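Local coordinates for protein cytochrome c, putative (Shewanella oneidensis, PDB 1SP3) that carries eight covalently attached c-type hemes and probably works as a respiratory oxidoreductase that reduces tetrathionate, at residues Asp169-Ser174 with His400-Lys405; Ser69-Cys74 with Tyr81-Asn86; Trp252-Asp257 with His269-Lys274; Tyr288-Gly293 with Leu426-Asp431. All blocks are in the same frame, centred on the assembly; numbering follows the deposited sequence.

Contact 1: Asp169-Ser174 with His400-Lys405; sequences DVHMDS and HMVSPK. With HEC (heme c), chain H.
Two irregular backbones meet with the CA atoms of Asp169 and Met401 4.2 Å apart, and Val170 N gives Val402 O a nearly straight hydrogen bond (166°). Asp169 has CG anti to its backbone N (chi1 -171°), and its carboxylate serves both segments. OD2 accepts Met401 N at 2.8 Å, met on the anti side and 25° out of the carboxylate plane, while OD1 takes Met172 N at 2.7 Å in an Asx motif and His171 N weakly. Branched valines suit the heme side: Val170 CG2 lies 3.7 Å above the centre of the His171 ring and touches Val402 CG1, and Val402 CB approaches His171 CE1 obliquely at 3.8 Å. NE2 of that ring binds the heme iron opposite His213, while Lys405 N holds propionate atom O2A at 2.6 Å. Met172 CE reaches His400, an axial ligand of a second heme. The N-H groups around the buried carboxylate would probably stabilise its negative charge, and the two valines should limit turning of the His171 imidazole.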
# COMPACT_ATOMS: atom_id res chain seq x y z
N ASP A 169 -15.06 -7.52 -8.41
CA ASP A 169 -15.18 -7.62 -6.98
C ASP A 169 -16.64 -7.85 -6.66
O ASP A 169 -17.47 -6.96 -6.87
CB ASP A 169 -14.67 -6.33 -6.27
CG ASP A 169 -14.58 -6.47 -4.79
OD1 ASP A 169 -15.67 -6.53 -4.14
OD2 ASP A 169 -13.48 -6.54 -4.17
N VAL A 170 -16.94 -8.98 -6.07
CA VAL A 170 -18.31 -9.23 -5.67
C VAL A 170 -18.92 -8.31 -4.59
O VAL A 170 -20.16 -8.16 -4.53
CB VAL A 170 -18.53 -10.71 -5.26
CG1 VAL A 170 -18.07 -11.60 -6.35
CG2 VAL A 170 -17.82 -11.08 -3.93
N HIS A 171 -18.09 -7.77 -3.69
CA HIS A 171 -18.60 -6.97 -2.59
C HIS A 171 -18.82 -5.55 -3.04
O HIS A 171 -19.84 -4.96 -2.72
CB HIS A 171 -17.61 -7.04 -1.40
CG HIS A 171 -17.44 -8.43 -0.87
ND1 HIS A 171 -16.31 -9.19 -1.10
CD2 HIS A 171 -18.29 -9.23 -0.19
CE1 HIS A 171 -16.43 -10.36 -0.51
NE2 HIS A 171 -17.62 -10.41 0.07
N MET A 172 -17.89 -5.01 -3.84
CA MET A 172 -18.00 -3.64 -4.34
C MET A 172 -18.83 -3.40 -5.65
O MET A 172 -19.20 -2.26 -5.98
CB MET A 172 -16.59 -3.03 -4.49
CG MET A 172 -15.95 -2.83 -3.04
SD MET A 172 -14.32 -2.07 -3.17
CE MET A 172 -13.26 -3.49 -2.82
N ASP A 173 -19.01 -4.47 -6.39
CA ASP A 173 -19.90 -4.57 -7.58
C ASP A 173 -21.05 -3.56 -7.56
O ASP A 173 -21.93 -3.66 -6.75
CB ASP A 173 -20.48 -5.95 -7.57
CG ASP A 173 -21.54 -6.16 -8.66
OD1 ASP A 173 -21.66 -5.37 -9.70
OD2 ASP A 173 -22.25 -7.18 -8.52
N SER A 174 -20.94 -2.52 -8.39
CA SER A 174 -21.84 -1.40 -8.22
C SER A 174 -23.27 -1.77 -8.64
O SER A 174 -24.19 -1.17 -8.16
CB SER A 174 -21.35 -0.17 -8.96
OG SER A 174 -20.86 -0.58 -10.18
N HIS A 400 -8.69 -7.71 -1.64
CA HIS A 400 -9.81 -7.21 -2.45
C HIS A 400 -9.93 -7.99 -3.77
O HIS A 400 -9.09 -8.85 -4.00
CB HIS A 400 -9.77 -5.69 -2.62
CG HIS A 400 -9.48 -5.00 -1.32
ND1 HIS A 400 -8.19 -4.78 -0.86
CD2 HIS A 400 -10.31 -4.61 -0.32
CE1 HIS A 400 -8.24 -4.25 0.35
NE2 HIS A 400 -9.51 -4.12 0.70
N MET A 401 -10.96 -7.70 -4.60
CA MET A 401 -11.23 -8.47 -5.80
C MET A 401 -11.69 -9.91 -5.50
O MET A 401 -11.45 -10.84 -6.29
CB MET A 401 -10.04 -8.49 -6.79
CG MET A 401 -9.67 -7.08 -7.33
SD MET A 401 -8.24 -7.00 -8.53
CE MET A 401 -8.47 -5.27 -9.05
N VAL A 402 -12.42 -10.09 -4.43
CA VAL A 402 -12.95 -11.42 -4.23
C VAL A 402 -13.79 -11.75 -5.51
O VAL A 402 -14.57 -10.92 -5.97
CB VAL A 402 -13.77 -11.52 -2.93
CG1 VAL A 402 -14.58 -12.87 -2.90
CG2 VAL A 402 -12.82 -11.36 -1.65
N SER A 403 -13.53 -12.90 -6.13
CA SER A 403 -14.21 -13.30 -7.37
C SER A 403 -15.53 -14.02 -7.04
O SER A 403 -15.65 -14.54 -5.91
CB SER A 403 -13.31 -14.30 -8.10
OG SER A 403 -12.19 -13.59 -8.52
N PRO A 404 -16.47 -14.15 -8.01
CA PRO A 404 -17.66 -15.01 -7.76
C PRO A 404 -17.26 -16.39 -7.35
O PRO A 404 -16.14 -16.79 -7.68
CB PRO A 404 -18.39 -15.06 -9.12
CG PRO A 404 -17.99 -13.82 -9.83
CD PRO A 404 -16.50 -13.51 -9.35
N LYS A 405 -18.16 -17.09 -6.68
CA LYS A 405 -17.86 -18.39 -6.09
C LYS A 405 -17.40 -19.43 -7.14
O LYS A 405 -16.58 -20.32 -6.84
CB LYS A 405 -19.07 -18.86 -5.29
CG LYS A 405 -20.33 -19.07 -6.17
CD LYS A 405 -21.55 -19.43 -5.33
CE LYS A 405 -22.72 -19.99 -6.23
NZ LYS A 405 -23.41 -18.81 -6.91
FE HEC H . -18.38 -11.69 1.29
CHA HEC H . -20.66 -12.60 -1.06
CHB HEC H . -16.27 -14.20 0.26
CHC HEC H . -15.86 -10.42 3.21
CHD HEC H . -20.64 -9.81 2.91
NA HEC H . -18.44 -13.10 -0.15
C1A HEC H . -19.48 -13.32 -0.99
C2A HEC H . -19.17 -14.42 -1.83
C3A HEC H . -17.97 -14.88 -1.48
C4A HEC H . -17.50 -14.07 -0.40
CMA HEC H . -17.20 -16.05 -2.12
CAA HEC H . -20.16 -14.94 -2.91
CBA HEC H . -19.85 -14.33 -4.25
CGA HEC H . -20.80 -14.91 -5.31
O1A HEC H . -21.97 -14.48 -5.30
O2A HEC H . -20.37 -15.76 -6.14
NB HEC H . -16.42 -12.23 1.70
C1B HEC H . -15.74 -13.24 1.09
C2B HEC H . -14.39 -13.15 1.49
C3B HEC H . -14.26 -12.08 2.29
C4B HEC H . -15.55 -11.49 2.44
CMB HEC H . -13.29 -14.15 1.09
CAB HEC H . -12.96 -11.54 2.96
CBB HEC H . -11.99 -11.02 2.18
NC HEC H . -18.24 -10.41 2.83
C1C HEC H . -17.12 -9.98 3.46
C2C HEC H . -17.49 -9.01 4.45
C3C HEC H . -18.85 -8.80 4.33
C4C HEC H . -19.31 -9.68 3.30
CMC HEC H . -16.47 -8.33 5.38
CAC HEC H . -19.81 -7.89 5.20
CBC HEC H . -19.44 -6.67 5.68
ND HEC H . -20.37 -11.25 0.97
C1D HEC H . -21.11 -10.41 1.77
C2D HEC H . -22.47 -10.30 1.23
C3D HEC H . -22.43 -11.19 -0.01
C4D HEC H . -21.09 -11.74 -0.08
CMD HEC H . -23.65 -9.46 1.78
CAD HEC H . -23.53 -11.53 -1.02
CBD HEC H . -24.21 -12.69 -0.28
CGD HEC H . -25.49 -13.01 -1.00
O1D HEC H . -26.46 -13.41 -0.27
O2D HEC H . -25.53 -12.87 -2.28

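Contact 2: Ser69-Cys74 with Tyr81-Asn86; sequences SNEPRC and YGWKDN. With HEC (heme c), chain D.
The indole of Trp83 is approached obliquely by Glu71, whose CG lies 3.9 Å from NE1 and whose carboxylate plane stands 61° from the ring. The rings of Phe90 and His78 pack edge-to-face with the same indole, and Trp41 meets it at about 50°. Glu71 bends sharply at chi2 (97°), which brings CD over to Asp85 CA and the carbonyl of Lys84: CB sits 3.4 Å from Lys84 O, and OE2 comes equally near Asp85 CA. OE1 receives a weak hydrogen bond from Ser69 N. Helix 71-74 ends on Cys74, the first cysteine of the CXXCH heme-binding motif, and Cys74 SG is joined to the heme vinyl-derived atom CAB. Pro72, with no N-H to place, fits the first turn of this helix and rests CD 3.5 Å from Lys84 O. An alanine in place of Glu71 would probably leave a gap against Trp83 NE1 and Asp85 CA, where CG and OE2 now pack, and Ser69 N without its weak acceptor. Thr75 OG1, just beyond Cys74, is hydrogen-bonded to both Glu71 O and Trp83 O.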
# COMPACT_ATOMS: atom_id res chain seq x y z
N SER A 69 12.96 13.97 1.59
CA SER A 69 13.50 14.76 0.52
C SER A 69 12.62 14.73 -0.72
O SER A 69 12.88 15.47 -1.69
CB SER A 69 14.98 14.37 0.24
OG SER A 69 15.02 13.10 -0.39
N ASN A 70 11.58 13.89 -0.73
CA ASN A 70 10.67 13.84 -1.87
C ASN A 70 9.26 14.27 -1.53
O ASN A 70 8.38 14.15 -2.40
CB ASN A 70 10.60 12.42 -2.51
CG ASN A 70 11.95 11.90 -2.78
OD1 ASN A 70 12.68 12.57 -3.48
ND2 ASN A 70 12.39 10.82 -2.06
N GLU A 71 9.06 14.80 -0.31
CA GLU A 71 7.72 14.97 0.20
C GLU A 71 6.69 15.62 -0.76
O GLU A 71 5.55 15.14 -0.79
CB GLU A 71 7.73 15.60 1.60
CG GLU A 71 8.40 14.70 2.62
CD GLU A 71 9.87 15.08 2.86
OE1 GLU A 71 10.62 15.39 1.91
OE2 GLU A 71 10.28 15.07 4.03
N PRO A 72 7.03 16.70 -1.48
CA PRO A 72 6.04 17.38 -2.35
C PRO A 72 5.37 16.53 -3.42
O PRO A 72 4.20 16.82 -3.81
CB PRO A 72 6.85 18.51 -3.04
CG PRO A 72 7.95 18.82 -2.10
CD PRO A 72 8.31 17.45 -1.43
N ARG A 73 6.08 15.54 -3.93
CA ARG A 73 5.49 14.56 -4.78
C ARG A 73 4.68 13.54 -3.93
O ARG A 73 3.67 13.10 -4.38
CB ARG A 73 6.52 13.86 -5.72
CG ARG A 73 5.97 13.54 -7.17
CD ARG A 73 6.46 12.15 -7.81
NE ARG A 73 5.72 11.67 -9.02
CZ ARG A 73 5.84 10.43 -9.58
NH1 ARG A 73 5.14 10.11 -10.66
NH2 ARG A 73 6.65 9.51 -9.07
N CYS A 74 5.07 13.18 -2.73
CA CYS A 74 4.38 12.06 -2.08
C CYS A 74 3.13 12.45 -1.32
O CYS A 74 2.16 11.66 -1.22
CB CYS A 74 5.37 11.25 -1.24
SG CYS A 74 6.93 11.15 -2.21
N TYR A 81 -2.43 19.49 3.98
CA TYR A 81 -1.97 20.51 3.02
C TYR A 81 -0.58 21.07 3.42
O TYR A 81 -0.48 21.68 4.44
CB TYR A 81 -2.93 21.73 3.01
CG TYR A 81 -4.35 21.42 2.60
CD1 TYR A 81 -5.43 21.78 3.43
CD2 TYR A 81 -4.62 20.86 1.35
CE1 TYR A 81 -6.77 21.51 3.01
CE2 TYR A 81 -5.89 20.61 0.96
CZ TYR A 81 -6.98 20.94 1.78
OH TYR A 81 -8.28 20.66 1.34
N GLY A 82 0.48 20.94 2.60
CA GLY A 82 1.76 21.60 2.93
C GLY A 82 2.89 20.73 3.47
O GLY A 82 3.94 21.27 3.78
N TRP A 83 2.69 19.43 3.67
CA TRP A 83 3.78 18.59 4.17
C TRP A 83 4.81 18.45 3.02
O TRP A 83 4.63 17.68 2.08
CB TRP A 83 3.27 17.24 4.70
CG TRP A 83 4.34 16.32 5.22
CD1 TRP A 83 5.69 16.59 5.29
CD2 TRP A 83 4.17 15.04 5.76
NE1 TRP A 83 6.36 15.53 5.82
CE2 TRP A 83 5.46 14.55 6.10
CE3 TRP A 83 3.09 14.19 5.91
CZ2 TRP A 83 5.67 13.29 6.61
CZ3 TRP A 83 3.29 12.97 6.46
CH2 TRP A 83 4.55 12.49 6.76
N LYS A 84 5.84 19.29 3.08
CA LYS A 84 6.86 19.38 2.01
C LYS A 84 8.25 19.02 2.52
O LYS A 84 9.13 18.75 1.73
CB LYS A 84 6.85 20.72 1.29
CG LYS A 84 7.16 21.87 2.16
CD LYS A 84 7.29 23.21 1.40
CE LYS A 84 7.39 24.40 2.42
NZ LYS A 84 8.19 25.65 1.99
N ASP A 85 8.44 18.96 3.84
CA ASP A 85 9.68 18.45 4.33
C ASP A 85 9.45 18.11 5.76
O ASP A 85 8.30 18.02 6.22
CB ASP A 85 10.76 19.52 4.23
CG ASP A 85 10.26 20.87 4.72
OD1 ASP A 85 9.65 20.95 5.84
OD2 ASP A 85 10.40 21.89 4.02
N ASN A 86 10.55 18.01 6.47
CA ASN A 86 10.51 17.68 7.88
C ASN A 86 10.04 18.75 8.89
O ASN A 86 9.90 18.44 10.08
CB ASN A 86 11.86 17.09 8.31
CG ASN A 86 12.88 18.17 8.71
OD1 ASN A 86 13.52 18.76 7.84
ND2 ASN A 86 13.04 18.40 10.05
FE HEC D . 2.97 6.06 -1.24
CHA HEC D . 2.34 3.60 1.18
CHB HEC D . 6.36 5.80 -0.59
CHC HEC D . 3.63 8.63 -3.40
CHD HEC D . -0.31 6.24 -2.06
NA HEC D . 4.18 4.87 0.05
C1A HEC D . 3.70 3.93 0.97
C2A HEC D . 4.86 3.36 1.65
C3A HEC D . 5.99 3.97 1.17
C4A HEC D . 5.56 4.93 0.15
CMA HEC D . 7.47 3.65 1.65
CAA HEC D . 4.80 2.21 2.73
CBA HEC D . 5.24 0.86 2.12
CGA HEC D . 4.47 0.56 0.81
O1A HEC D . 5.08 0.73 -0.29
O2A HEC D . 3.21 0.19 0.75
NB HEC D . 4.64 7.05 -1.89
C1B HEC D . 5.95 6.79 -1.43
C2B HEC D . 6.86 7.75 -2.01
C3B HEC D . 6.10 8.52 -2.83
C4B HEC D . 4.70 8.09 -2.73
CMB HEC D . 8.40 7.76 -1.74
CAB HEC D . 6.53 9.73 -3.70
CBB HEC D . 7.75 9.76 -4.35
NC HEC D . 1.82 7.26 -2.59
C1C HEC D . 2.31 8.26 -3.37
C2C HEC D . 1.23 8.81 -4.13
C3C HEC D . 0.09 8.12 -3.78
C4C HEC D . 0.47 7.13 -2.77
CMC HEC D . 1.44 10.00 -5.12
CAC HEC D . -1.38 8.32 -4.32
CBC HEC D . -1.77 8.24 -5.64
ND HEC D . 1.25 5.04 -0.56
C1D HEC D . -0.00 5.41 -1.00
C2D HEC D . -0.96 4.67 -0.14
C3D HEC D . -0.16 3.85 0.88
C4D HEC D . 1.22 4.14 0.54
CMD HEC D . -2.48 4.73 -0.24
CAD HEC D . -0.70 2.86 1.98
CBD HEC D . -0.81 1.48 1.31
CGD HEC D . -1.53 0.42 2.17
O1D HEC D . -2.13 -0.46 1.51
O2D HEC D . -1.55 0.33 3.47

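Contact 3: Trp252-Asp257 with His269-Lys274; sequences WSTAGD and HTYQKK
This is a polar contact, largely of side chain to backbone, in which Tyr271 and Lys273 hold the turn that follows strand 246-251 against the short strand 271-272. Tyr271 CG is anti to the backbone N (chi1 -178°), and at the far end of the ring OH works in both directions: it donates to Thr254 O at 2.6 Å and accepts Asp257 N at 3.2 Å. Both Thr254 O and Asp257 O lie in plane at the ring edge. The two strands belong to the large mixed sheet, each pairing antiparallel with strand 276-281. Gly256, at whose backbone angles a CB would be jammed against the carbonyl O of Ala255, sends its N to a lone pair of Lys273 O at 2.7 Å. A phenylalanine at Tyr271 would keep the ring but lacks the hydroxyl, and Thr254 O and Asp257 N would probably lose the partner that links them. The extended chain of Lys273 lays CG 3.2 Å from Asp257 O and carries NZ to a salt bridge with Asp258. Trp252 CZ3 comes within 3.5 Å of Lys274 O, while its NE1 bonds to Phe63 O.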
# COMPACT_ATOMS: atom_id res chain seq x y z
N TRP A 252 16.13 -0.16 -10.75
CA TRP A 252 16.67 1.21 -10.74
C TRP A 252 18.11 1.28 -11.30
O TRP A 252 18.58 2.31 -11.67
CB TRP A 252 16.73 1.74 -9.30
CG TRP A 252 15.46 2.32 -8.71
CD1 TRP A 252 14.60 1.70 -7.83
CD2 TRP A 252 14.92 3.64 -8.92
NE1 TRP A 252 13.58 2.55 -7.50
CE2 TRP A 252 13.75 3.75 -8.15
CE3 TRP A 252 15.34 4.77 -9.67
CZ2 TRP A 252 12.97 4.95 -8.09
CZ3 TRP A 252 14.55 5.90 -9.66
CH2 TRP A 252 13.40 6.00 -8.85
N SER A 253 18.82 0.16 -11.36
CA SER A 253 20.24 0.15 -11.73
C SER A 253 20.50 0.63 -13.12
O SER A 253 21.53 1.25 -13.40
CB SER A 253 20.87 -1.25 -11.51
OG SER A 253 20.31 -2.17 -12.45
N THR A 254 19.57 0.33 -14.02
CA THR A 254 19.66 0.78 -15.38
C THR A 254 19.20 2.24 -15.64
O THR A 254 19.25 2.69 -16.80
CB THR A 254 18.82 -0.19 -16.26
OG1 THR A 254 17.45 -0.18 -15.82
CG2 THR A 254 19.32 -1.66 -16.15
N ALA A 255 18.76 2.97 -14.61
CA ALA A 255 18.28 4.36 -14.86
C ALA A 255 19.43 5.20 -15.42
O ALA A 255 20.61 4.89 -15.14
CB ALA A 255 17.75 5.02 -13.58
N GLY A 256 19.09 6.26 -16.15
CA GLY A 256 20.08 7.28 -16.48
C GLY A 256 20.73 7.23 -17.85
O GLY A 256 21.59 8.09 -18.15
N ASP A 257 20.33 6.26 -18.68
CA ASP A 257 20.82 6.14 -20.05
C ASP A 257 19.86 6.73 -21.07
O ASP A 257 18.66 6.86 -20.80
CB ASP A 257 21.03 4.66 -20.41
CG ASP A 257 22.31 4.08 -19.80
OD1 ASP A 257 23.22 4.89 -19.44
OD2 ASP A 257 22.49 2.84 -19.62
N HIS A 269 5.62 1.50 -20.10
CA HIS A 269 7.04 1.61 -20.30
C HIS A 269 7.76 0.44 -19.70
O HIS A 269 7.41 0.02 -18.63
CB HIS A 269 7.49 3.00 -19.81
CG HIS A 269 7.26 4.06 -20.85
ND1 HIS A 269 7.93 4.05 -22.07
CD2 HIS A 269 6.40 5.11 -20.90
CE1 HIS A 269 7.50 5.07 -22.81
NE2 HIS A 269 6.58 5.72 -22.12
N THR A 270 8.65 -0.18 -20.45
CA THR A 270 9.53 -1.16 -19.84
C THR A 270 10.88 -0.53 -19.46
O THR A 270 11.66 -1.16 -18.79
CB THR A 270 9.78 -2.36 -20.76
OG1 THR A 270 10.08 -1.84 -22.06
CG2 THR A 270 8.50 -3.16 -20.95
N TYR A 271 11.19 0.62 -20.05
CA TYR A 271 12.39 1.38 -19.72
C TYR A 271 12.06 2.88 -19.61
O TYR A 271 11.35 3.39 -20.46
CB TYR A 271 13.55 1.22 -20.73
CG TYR A 271 14.75 2.02 -20.22
CD1 TYR A 271 15.46 1.56 -19.14
CD2 TYR A 271 15.08 3.27 -20.73
CE1 TYR A 271 16.50 2.28 -18.62
CE2 TYR A 271 16.16 3.98 -20.22
CZ TYR A 271 16.87 3.46 -19.15
OH TYR A 271 17.92 4.13 -18.55
N GLN A 272 12.54 3.55 -18.57
CA GLN A 272 12.53 5.00 -18.57
C GLN A 272 13.81 5.47 -17.98
O GLN A 272 14.29 4.88 -16.98
CB GLN A 272 11.37 5.54 -17.72
CG GLN A 272 10.03 5.34 -18.39
CD GLN A 272 8.92 5.97 -17.56
OE1 GLN A 272 8.43 7.01 -17.93
NE2 GLN A 272 8.55 5.34 -16.42
N LYS A 273 14.35 6.53 -18.57
CA LYS A 273 15.65 7.04 -18.19
C LYS A 273 15.60 7.39 -16.72
O LYS A 273 16.52 7.10 -15.97
CB LYS A 273 16.02 8.28 -18.99
CG LYS A 273 17.38 8.90 -18.62
CD LYS A 273 17.64 10.13 -19.47
CE LYS A 273 18.53 11.07 -18.70
NZ LYS A 273 19.28 11.93 -19.65
N LYS A 274 14.50 8.02 -16.32
CA LYS A 274 14.37 8.53 -14.93
C LYS A 274 14.22 7.42 -13.87
O LYS A 274 14.46 7.66 -12.69
CB LYS A 274 13.12 9.42 -14.82
CG LYS A 274 13.18 10.85 -15.31
CD LYS A 274 11.81 11.50 -14.85
CE LYS A 274 11.43 12.79 -15.59
NZ LYS A 274 12.44 13.87 -15.37

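Contact 4: Tyr288-Gly293 with Leu426-Asp431; sequences YAWYNG and LGYQGD. With HEC (heme c), chain J.
Trp290 and Tyr428 meet with similar first torsions, each setting CG anti to its own carbonyl carbon (chi1 -65° and -73°), and their side chains cross at about a right angle. The indole points its N-H at the other segment: NE1 donates to Leu426 O at 2.9 Å, nearly straight (163°), with the donor on a lone pair in the carbonyl plane and the oxygen close to the ring plane. Tryptophan suits this place because it combines a single in-plane donor with a broad apolar surface. Leu426 supplies the apolar side, its CD2 resting 4.0 Å from Trp290 CD1. At the six-membered end of the indole, Tyr428 OH lies in the ring plane 3.6 Å from CZ2, and Tyr428 CE1 touches the same carbon.

The tyrosine hydroxyl in turn donates to heme propionate atom O1D at 2.7 Å, a bond likely to steady that acid group and ease its charge. Gly427 fits between Leu426 and Tyr428, since at its backbone angles a CB would press on the carbonyl of Leu426. The Trp290 ring also meets that of His441. Strand 287-291 lies antiparallel to strand 325-339, Trp290 touching Ile326 there, while segment 426-431 belongs to the loop after helix 411-414, which carries Cys414, a covalent link to this heme.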
# COMPACT_ATOMS: atom_id res chain seq x y z
N TYR A 288 1.84 -17.47 -2.31
CA TYR A 288 1.17 -17.87 -1.05
C TYR A 288 2.17 -17.98 0.08
O TYR A 288 3.26 -18.52 -0.13
CB TYR A 288 0.44 -19.16 -1.29
CG TYR A 288 -0.59 -18.89 -2.41
CD1 TYR A 288 -0.32 -19.26 -3.74
CD2 TYR A 288 -1.76 -18.24 -2.14
CE1 TYR A 288 -1.23 -19.00 -4.78
CE2 TYR A 288 -2.67 -17.98 -3.14
CZ TYR A 288 -2.42 -18.38 -4.43
OH TYR A 288 -3.30 -18.04 -5.39
N ALA A 289 1.81 -17.57 1.27
CA ALA A 289 2.78 -17.73 2.33
C ALA A 289 2.08 -17.89 3.66
O ALA A 289 1.00 -17.33 3.84
CB ALA A 289 3.86 -16.61 2.33
N TRP A 290 2.67 -18.70 4.56
CA TRP A 290 2.27 -18.66 5.95
C TRP A 290 2.25 -17.25 6.50
O TRP A 290 3.20 -16.45 6.31
CB TRP A 290 3.16 -19.55 6.85
CG TRP A 290 3.01 -21.01 6.52
CD1 TRP A 290 3.91 -21.81 5.84
CD2 TRP A 290 1.85 -21.80 6.76
NE1 TRP A 290 3.37 -23.06 5.67
CE2 TRP A 290 2.10 -23.08 6.19
CE3 TRP A 290 0.60 -21.55 7.37
CZ2 TRP A 290 1.19 -24.11 6.28
CZ3 TRP A 290 -0.28 -22.56 7.48
CH2 TRP A 290 -0.00 -23.82 6.92
N TYR A 291 1.16 -16.92 7.19
CA TYR A 291 1.08 -15.62 7.81
C TYR A 291 0.35 -15.74 9.11
O TYR A 291 -0.80 -16.17 9.14
CB TYR A 291 0.35 -14.62 6.88
CG TYR A 291 0.17 -13.17 7.41
CD1 TYR A 291 1.28 -12.38 7.80
CD2 TYR A 291 -1.11 -12.61 7.52
CE1 TYR A 291 1.09 -11.07 8.26
CE2 TYR A 291 -1.30 -11.27 7.99
CZ TYR A 291 -0.16 -10.52 8.32
OH TYR A 291 -0.35 -9.25 8.83
N ASN A 292 0.99 -15.25 10.18
CA ASN A 292 0.37 -15.25 11.54
C ASN A 292 0.04 -13.88 12.09
O ASN A 292 -0.20 -13.74 13.30
CB ASN A 292 1.33 -15.92 12.55
CG ASN A 292 2.65 -15.11 12.76
OD1 ASN A 292 2.74 -13.92 12.37
ND2 ASN A 292 3.65 -15.74 13.31
N GLY A 293 -0.03 -12.86 11.25
CA GLY A 293 -0.35 -11.55 11.80
C GLY A 293 0.92 -10.68 11.99
O GLY A 293 0.83 -9.48 12.17
N LEU A 426 6.34 -24.39 1.40
CA LEU A 426 5.40 -24.16 2.51
C LEU A 426 5.74 -25.14 3.66
O LEU A 426 5.13 -25.10 4.70
CB LEU A 426 3.89 -24.36 2.06
CG LEU A 426 3.38 -23.25 1.15
CD1 LEU A 426 2.08 -23.63 0.49
CD2 LEU A 426 3.26 -21.93 1.88
N GLY A 427 6.72 -26.02 3.48
CA GLY A 427 7.01 -26.97 4.54
C GLY A 427 6.25 -28.32 4.59
O GLY A 427 6.39 -29.07 5.60
N TYR A 428 5.46 -28.60 3.55
CA TYR A 428 4.81 -29.90 3.39
C TYR A 428 5.81 -30.87 2.76
O TYR A 428 6.73 -30.49 2.04
CB TYR A 428 3.56 -29.76 2.50
CG TYR A 428 2.42 -29.05 3.24
CD1 TYR A 428 2.22 -27.68 3.11
CD2 TYR A 428 1.57 -29.75 4.12
CE1 TYR A 428 1.25 -27.04 3.80
CE2 TYR A 428 0.58 -29.10 4.81
CZ TYR A 428 0.43 -27.76 4.67
OH TYR A 428 -0.54 -27.10 5.38
N GLN A 429 5.64 -32.13 3.08
CA GLN A 429 6.25 -33.24 2.35
C GLN A 429 5.40 -33.75 1.17
O GLN A 429 4.81 -34.85 1.27
CB GLN A 429 6.57 -34.32 3.37
CG GLN A 429 7.59 -33.70 4.28
CD GLN A 429 8.12 -34.58 5.38
OE1 GLN A 429 8.98 -34.09 6.14
NE2 GLN A 429 7.69 -35.83 5.50
N GLY A 430 5.47 -33.05 0.02
CA GLY A 430 4.57 -33.28 -1.08
C GLY A 430 3.11 -32.90 -0.83
O GLY A 430 2.71 -32.51 0.30
N ASP A 431 2.33 -32.97 -1.90
CA ASP A 431 0.93 -32.72 -1.92
C ASP A 431 0.25 -33.54 -0.80
O ASP A 431 0.37 -34.77 -0.82
CB ASP A 431 0.39 -33.23 -3.25
CG ASP A 431 -1.12 -32.94 -3.41
OD1 ASP A 431 -1.81 -32.69 -2.41
OD2 ASP A 431 -1.64 -32.91 -4.52
FE HEC J . -6.86 -29.50 0.04
CHA HEC J . -5.14 -30.91 2.63
CHB HEC J . -8.54 -32.40 -0.39
CHC HEC J . -9.09 -27.99 -2.12
CHD HEC J . -4.83 -26.87 -0.18
NA HEC J . -6.86 -31.31 1.00
C1A HEC J . -6.02 -31.72 1.99
C2A HEC J . -6.22 -33.16 2.21
C3A HEC J . -7.17 -33.58 1.37
C4A HEC J . -7.58 -32.41 0.60
CMA HEC J . -7.73 -35.02 1.17
CAA HEC J . -5.41 -33.97 3.26
CBA HEC J . -5.98 -33.64 4.64
CGA HEC J . -7.40 -34.19 4.83
O1A HEC J . -7.58 -35.46 5.00
O2A HEC J . -8.35 -33.32 4.85
NB HEC J . -8.53 -30.07 -1.06
C1B HEC J . -9.06 -31.33 -1.03
C2B HEC J . -10.24 -31.33 -1.81
C3B HEC J . -10.41 -30.08 -2.26
C4B HEC J . -9.33 -29.30 -1.81
CMB HEC J . -11.17 -32.60 -2.07
CAB HEC J . -11.62 -29.58 -3.09
CBB HEC J . -12.85 -29.47 -2.49
NC HEC J . -6.96 -27.81 -1.01
C1C HEC J . -7.91 -27.35 -1.89
C2C HEC J . -7.50 -26.10 -2.44
C3C HEC J . -6.31 -25.82 -1.92
C4C HEC J . -5.94 -26.88 -1.00
CMC HEC J . -8.31 -25.29 -3.48
CAC HEC J . -5.33 -24.59 -2.09
CBC HEC J . -5.48 -23.25 -1.88
ND HEC J . -5.15 -29.00 1.05
C1D HEC J . -4.59 -27.75 0.89
C2D HEC J . -3.69 -27.58 1.98
C3D HEC J . -3.81 -28.82 2.81
C4D HEC J . -4.75 -29.65 2.17
CMD HEC J . -2.79 -26.37 2.28
CAD HEC J . -3.06 -29.14 4.11
CBD HEC J . -4.03 -28.84 5.29
CGD HEC J . -3.29 -29.17 6.54
O1D HEC J . -2.10 -28.83 6.73
O2D HEC J . -3.86 -29.83 7.38

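Overall arrangement
The four contacts are spread through a single chain that holds eight hemes. Contacts 1 and 2 lie on opposite sides of the chain's centre, their own centres about 35 Å apart, yet each includes residues bonded to heme: axial histidines of two hemes in contact 1, a thioether cysteine in contact 2. Contact 4 reaches its heme through a propionate, and its nearest atoms are about 10 Å from contact 1, with which its segments alternate along the chain. Contact 3 touches no heme directly, but the Trp252 side chain is about 8 Å from one and about 10 Å from that of Cys74. Contacts 3 and 4 reach the same mixed sheet, centres about 36 Å apart.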